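Local atomic coordinates of chain length determinant protein (Shigella flexneri, PDB entry 4ZM5), a protein that regulates the chain length of the lipopolysaccharide O antigen in Shigella flexneri, probably by acting on the polymerisation of O-antigen repeat units. Residues D107-N110 with Q111-E114; L217-D221 with L222-A226. The protein carries 1 engineered substitution. All coordinates share one frame; numbering follows the deposited sequence.

Contact 1: D107-N110 with Q111-E114; sequences DKVN and QELE
Four backbone hydrogen bonds of the i to i+4 kind tie Asp-107 to Asn-110 onto Gln-111 to Glu-114, about two turns of the long helix 91-159. Leu-113 N reaches Val-109 O at 2.9 Å, Glu-112 N donates to Lys-108 O at 3.0 Å, and the two flanking bonds, from Gln-111 to Asp-107 and from Glu-114 to Asn-110, complete the set.

Outside these backbone bonds Lys-108 and Glu-112, also four residues apart, slant across one another. With CG swung opposite the backbone N (chi1 -176°), Lys-108 runs straight through chi3, which carries CE to 3.7 Å from OE2 of Glu-112. The bend at chi4 then turns NZ, leaving it 4.1 Å from OE2 of Glu-112, beyond a salt bridge. The firmer partner of Glu-112 is Arg-48 of helix 38-53, which forms a salt bridge with OE1; OE2 also has a long, weak ion pair with Arg-228 of the second subunit.

On the buried side Val-109 and Leu-113 lie alongside each other, pointing the same way. CG1 of Val-109 meets CD1 of Leu-113 at 4.1 Å, and both residues pack on helix 38-53, Val-109 against Phe-49 and Leu-113 against Leu-45.

With a firm cation at OE1 and weaker positive charge near OE2, the Glu-112 carboxylate probably stays ionised and links two helices by charge beside their apolar seam.

Contact 2: L217-D221 with L222-A226; sequences LKFDD and LDIHA
Leu-222 folds back over the turn that precedes it, its CG 3.4 Å from Phe-219 O and its CD2 3.5 Å from Lys-218 O. Its CD1 approaches the ring of Phe-219, 3.8 Å from CD1 of that residue, and the two side chains cross at roughly a right angle. Chi1 of -177° sets CG of Phe-219 opposite the backbone N and beside the carbonyl carbon, carrying the ring out over the following residues.

Further along, Ile-224 brings CD1 to the same ring, 3.4 Å from Phe-219 CE1 and 3.9 Å from Phe-219 CZ. This side chain too runs nearly perpendicular to Phe-219. Two methyl groups of the following segment, Leu-222 CD1 and Ile-224 CD1, thus meet the one ring.

Residues 219-221 have helical backbone angles and make a short turn in the loop between helix 202-215 and strand 228-229. Weak bonds hold the turn: Asp-221 N to Lys-218 O, and Leu-222 N to Phe-219 O at 3.2 Å with a strongly bent N-H...O angle of 127°. From Leu-222 to His-225 the chain is extended on its way to the strand. Ile-224 also touches Tyr-23 of helix 17-31.

Beyond the apolar group, NE2 of His-225 donates to OD2 of Asp-223 at 2.7 Å, meeting the carboxylate from above its plane.

In the fold
Contact 1 comes first along the chain, in the early part of helix 91-159, and contact 2 follows after helix 202-215, in the loop leading into strand 228-229. Far apart in sequence, they lie with centres about 11 Å apart and touch directly. The loop rests on the helix: Leu-113 CD1 is 3.5 Å from Ile-224 CD1, Val-109 CG1 is 3.7 Å from Ala-226 CB, and Asn-110 O is 3.4 Å from Phe-219 CZ. The returning chain is thus laid against the long helix just before strand 228-229 joins the antiparallel sheet at its edge, and the pairing of that strand with strand 6-13 brings the two ends of the modelled chain together.

Contact 1: D107-N110 with Q111-E114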
# COMPACT_ATOMS: atom_id res chain seq x y z
N ASP B 107 18.46 -16.45 9.32
CA ASP B 107 18.24 -15.95 10.67
C ASP B 107 18.34 -14.42 10.73
O ASP B 107 17.48 -13.78 11.34
CB ASP B 107 19.22 -16.58 11.68
CG ASP B 107 19.07 -18.08 11.87
OD1 ASP B 107 17.95 -18.60 11.63
OD2 ASP B 107 20.07 -18.73 12.25
N LYS B 108 19.38 -13.84 10.09
CA LYS B 108 19.59 -12.39 10.05
C LYS B 108 18.42 -11.69 9.35
O LYS B 108 17.95 -10.66 9.84
CB LYS B 108 20.93 -12.05 9.36
CG LYS B 108 21.27 -10.56 9.36
CD LYS B 108 22.68 -10.25 8.89
CE LYS B 108 22.97 -8.76 8.85
NZ LYS B 108 22.81 -8.08 10.17
N VAL B 109 17.93 -12.28 8.24
CA VAL B 109 16.84 -11.76 7.41
C VAL B 109 15.53 -11.84 8.19
O VAL B 109 14.77 -10.87 8.17
CB VAL B 109 16.78 -12.45 6.03
CG1 VAL B 109 15.56 -12.04 5.21
CG2 VAL B 109 18.05 -12.14 5.25
N ASN B 110 15.32 -12.93 8.94
CA ASN B 110 14.12 -13.07 9.78
C ASN B 110 14.07 -11.94 10.83
O ASN B 110 13.00 -11.38 11.08
CB ASN B 110 14.08 -14.44 10.43
CG ASN B 110 12.70 -14.79 10.96
OD1 ASN B 110 11.76 -15.04 10.19
ND2 ASN B 110 12.55 -14.83 12.29
N GLN B 111 15.24 -11.57 11.40
CA GLN B 111 15.34 -10.50 12.39
C GLN B 111 15.08 -9.15 11.73
O GLN B 111 14.36 -8.35 12.32
CB GLN B 111 16.70 -10.51 13.08
CG GLN B 111 16.88 -11.65 14.07
CD GLN B 111 17.91 -11.32 15.12
OE1 GLN B 111 17.58 -10.78 16.17
NE2 GLN B 111 19.16 -11.63 14.85
N GLU B 112 15.64 -8.91 10.52
CA GLU B 112 15.46 -7.69 9.71
C GLU B 112 13.99 -7.49 9.39
O GLU B 112 13.51 -6.35 9.43
CB GLU B 112 16.26 -7.77 8.40
CG GLU B 112 17.76 -7.62 8.56
CD GLU B 112 18.61 -7.72 7.30
OE1 GLU B 112 18.06 -8.00 6.21
OE2 GLU B 112 19.84 -7.52 7.40
N LEU B 113 13.27 -8.60 9.11
CA LEU B 113 11.86 -8.64 8.77
C LEU B 113 10.99 -8.35 9.97
O LEU B 113 9.93 -7.74 9.82
CB LEU B 113 11.48 -10.00 8.19
CG LEU B 113 11.85 -10.25 6.73
CD1 LEU B 113 11.65 -11.70 6.37
CD2 LEU B 113 11.12 -9.27 5.81
N GLU B 114 11.41 -8.81 11.16
CA GLU B 114 10.70 -8.57 12.42
C GLU B 114 10.71 -7.08 12.73
O GLU B 114 9.67 -6.51 13.05
CB GLU B 114 11.33 -9.39 13.55
CG GLU B 114 10.46 -9.50 14.79
CD GLU B 114 11.06 -10.22 15.98
OE1 GLU B 114 12.26 -10.58 15.93
OE2 GLU B 114 10.32 -10.39 16.98

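Contact 2: L217-D221 with L222-A226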
# COMPACT_ATOMS: atom_id res chain seq x y z
N LEU B 217 -2.06 -7.64 14.54
CA LEU B 217 -0.92 -8.22 13.83
C LEU B 217 0.21 -8.60 14.78
O LEU B 217 0.60 -7.79 15.62
CB LEU B 217 -0.38 -7.27 12.74
CG LEU B 217 -1.30 -6.89 11.59
CD1 LEU B 217 -0.69 -5.75 10.81
CD2 LEU B 217 -1.61 -8.08 10.67
N LYS B 218 0.75 -9.82 14.62
CA LYS B 218 1.87 -10.37 15.39
C LYS B 218 2.82 -11.14 14.44
O LYS B 218 2.36 -11.94 13.62
CB LYS B 218 1.37 -11.26 16.55
CG LYS B 218 2.48 -11.87 17.44
CD LYS B 218 3.32 -10.82 18.20
CE LYS B 218 4.79 -10.90 17.86
NZ LYS B 218 5.56 -9.73 18.35
N PHE B 219 4.15 -10.89 14.56
CA PHE B 219 5.20 -11.52 13.74
C PHE B 219 5.22 -13.05 13.85
O PHE B 219 5.41 -13.72 12.84
CB PHE B 219 6.59 -10.95 14.11
CG PHE B 219 7.73 -11.48 13.28
CD1 PHE B 219 7.94 -11.03 11.98
CD2 PHE B 219 8.58 -12.45 13.78
CE1 PHE B 219 8.98 -11.55 11.21
CE2 PHE B 219 9.63 -12.96 13.01
CZ PHE B 219 9.83 -12.50 11.73
N ASP B 220 5.01 -13.59 15.06
CA ASP B 220 4.99 -15.04 15.34
C ASP B 220 3.87 -15.76 14.58
O ASP B 220 4.05 -16.92 14.21
CB ASP B 220 4.85 -15.30 16.84
CG ASP B 220 6.00 -14.78 17.68
OD1 ASP B 220 7.15 -15.22 17.44
OD2 ASP B 220 5.75 -13.96 18.59
N ASP B 221 2.73 -15.07 14.33
CA ASP B 221 1.58 -15.60 13.60
C ASP B 221 1.92 -15.83 12.13
O ASP B 221 1.49 -16.83 11.55
CB ASP B 221 0.36 -14.66 13.72
CG ASP B 221 -0.46 -14.80 14.99
OD1 ASP B 221 -0.29 -15.82 15.70
OD2 ASP B 221 -1.31 -13.92 15.25
N LEU B 222 2.69 -14.92 11.53
CA LEU B 222 3.07 -15.03 10.14
C LEU B 222 4.35 -15.87 9.95
O LEU B 222 5.46 -15.47 10.36
CB LEU B 222 3.22 -13.66 9.44
CG LEU B 222 3.49 -12.44 10.30
CD1 LEU B 222 4.79 -11.75 9.90
CD2 LEU B 222 2.36 -11.47 10.19
N ASP B 223 4.16 -17.03 9.29
CA ASP B 223 5.21 -17.95 8.88
C ASP B 223 5.77 -17.36 7.59
O ASP B 223 5.18 -17.55 6.51
CB ASP B 223 4.69 -19.40 8.72
CG ASP B 223 5.70 -20.39 8.15
OD1 ASP B 223 6.83 -20.47 8.69
OD2 ASP B 223 5.35 -21.12 7.19
N ILE B 224 6.82 -16.55 7.72
CA ILE B 224 7.38 -15.88 6.55
C ILE B 224 8.69 -16.51 6.10
O ILE B 224 9.54 -16.90 6.89
CB ILE B 224 7.48 -14.34 6.72
CG1 ILE B 224 8.42 -13.93 7.88
CG2 ILE B 224 6.06 -13.75 6.89
CD1 ILE B 224 8.65 -12.46 7.99
N HIS B 225 8.78 -16.64 4.78
CA HIS B 225 9.88 -17.22 4.01
C HIS B 225 10.45 -16.14 3.10
O HIS B 225 9.69 -15.44 2.45
CB HIS B 225 9.35 -18.44 3.20
CG HIS B 225 8.55 -19.44 4.01
ND1 HIS B 225 9.13 -20.59 4.52
CD2 HIS B 225 7.25 -19.40 4.39
CE1 HIS B 225 8.17 -21.20 5.20
NE2 HIS B 225 7.02 -20.53 5.14
N ALA B 226 11.75 -15.92 3.11
CA ALA B 226 12.36 -14.89 2.26
C ALA B 226 12.85 -15.50 0.92
O ALA B 226 13.24 -14.79 -0.00
CB ALA B 226 13.49 -14.19 3.00